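Local structure of anti-h(o) lectin I (Ulex europaeus, 1FX5) at residues N40-D43 with E44-G47. The protein binds L-fucose as a calcium- and manganese-containing legume lectin, recognising the H(O) blood-group determinant. Residues are numbered along the deposited sequence; the frame is centred on the assembly and turned at random.
Sequences NLPD and ETGG. With NAG (2-acetamido-2-deoxy-beta-D-glucopyranose), chain C.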
# COMPACT_ATOMS: atom_id res chain seq x y z
N ASN A 40 17.21 0.31 30.39
CA ASN A 40 15.88 0.69 30.87
C ASN A 40 14.80 -0.01 30.00
O ASN A 40 13.80 0.62 29.61
CB ASN A 40 15.71 2.20 30.75
CG ASN A 40 15.91 2.67 29.33
OD1 ASN A 40 16.68 2.08 28.56
ND2 ASN A 40 15.19 3.73 28.96
N LEU A 41 15.01 -1.29 29.69
CA LEU A 41 14.08 -2.07 28.86
C LEU A 41 13.82 -3.39 29.56
O LEU A 41 14.58 -3.77 30.44
CB LEU A 41 14.72 -2.39 27.50
CG LEU A 41 15.06 -1.26 26.53
CD1 LEU A 41 15.92 -1.83 25.43
CD2 LEU A 41 13.79 -0.58 25.97
N PRO A 42 12.72 -4.09 29.21
CA PRO A 42 12.39 -5.39 29.82
C PRO A 42 13.53 -6.37 29.47
O PRO A 42 14.25 -6.12 28.51
CB PRO A 42 11.12 -5.82 29.07
CG PRO A 42 10.54 -4.53 28.57
CD PRO A 42 11.71 -3.68 28.22
N ASP A 43 13.64 -7.50 30.18
CA ASP A 43 14.69 -8.50 29.91
C ASP A 43 14.62 -8.98 28.45
O ASP A 43 15.66 -9.08 27.77
CB ASP A 43 14.57 -9.71 30.85
CG ASP A 43 15.04 -9.42 32.27
OD1 ASP A 43 14.93 -10.31 33.15
OD2 ASP A 43 15.51 -8.29 32.54
N GLU A 44 13.42 -9.35 28.01
CA GLU A 44 13.19 -9.81 26.64
C GLU A 44 12.59 -8.59 25.96
O GLU A 44 11.47 -8.18 26.28
CB GLU A 44 12.21 -11.01 26.64
CG GLU A 44 12.85 -12.27 27.24
CD GLU A 44 11.92 -13.47 27.33
OE1 GLU A 44 12.01 -14.38 26.48
OE2 GLU A 44 11.14 -13.54 28.28
N THR A 45 13.32 -7.99 25.02
CA THR A 45 12.81 -6.81 24.34
C THR A 45 12.88 -6.92 22.81
O THR A 45 13.73 -7.65 22.27
CB THR A 45 13.56 -5.55 24.87
OG1 THR A 45 12.99 -4.36 24.31
CG2 THR A 45 15.04 -5.61 24.53
N GLY A 46 11.98 -6.22 22.11
CA GLY A 46 11.98 -6.27 20.65
C GLY A 46 10.98 -5.32 19.96
O GLY A 46 10.31 -4.53 20.64
N GLY A 47 10.90 -5.39 18.62
CA GLY A 47 9.98 -4.53 17.88
C GLY A 47 9.54 -5.16 16.57
O GLY A 47 10.12 -6.16 16.16
C1 NAG C . 9.42 -1.07 24.73
C2 NAG C . 9.05 -2.36 25.47
C3 NAG C . 8.06 -2.02 26.60
C4 NAG C . 8.68 -0.97 27.55
C5 NAG C . 9.15 0.26 26.74
C6 NAG C . 9.96 1.25 27.58
C7 NAG C . 9.20 -4.32 24.03
C8 NAG C . 8.45 -5.30 23.14
N2 NAG C . 8.46 -3.36 24.59
O3 NAG C . 7.72 -3.22 27.33
O4 NAG C . 7.70 -0.55 28.53
O5 NAG C . 10.02 -0.14 25.65
O6 NAG C . 10.96 0.58 28.34
O7 NAG C . 10.43 -4.39 24.16
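L41 and T45 meet through their methyl groups, CD1 of L41 lying 4.0 Å from CG2 of T45, with the two side chains crossing at about a right angle. Between them the chain bends through P42 and D43, and no hydrogen bond links 40-43 to 44-47. The carbonyl of P42 helps fill the bend instead, its O 3.7 Å from CB of T45.

An N-acetylglucosamine of a glycan, probably N-linked at N23, lies against the inside of this bend. T45 holds OG1 opposite its own backbone N (chi1 -174°), which directs the hydroxyl at the sugar's acetamide: OG1 donates to O7 over 2.6 Å. The backbone N of G46 donates to the same O7 at 3.2 Å, with an N-H...O angle of 159°, so two donors grip one carbonyl oxygen and fix the acetamide. On the pyranose itself, CG of P42 comes within 3.3 Å of O3, while CD2 of L41 lies 3.8 Å from the ring oxygen O5. The grip slackens toward N40, where O6 makes a weak bond to the backbone O.

Solvent takes over at the outer side of the turn around D43, which is exposed, its carboxylate directed away from the sugar. The extended side chain of E44 also leaves the bend, but its carboxylate is held, OE1 in a salt bridge to NE of R102.

With N23 and L100, this corner lines the bed of that glycan, probably not the fucose-recognition site; P42 also touches a fucose, probably the core fucose of the same glycan. The loop following strand 32-33 runs here into the start of strand 44-59, whose residues T45 and G47 pair through the backbone with T218 and G216 of strand 209-219, while G46 bonds to N23 just beyond strand 18-22.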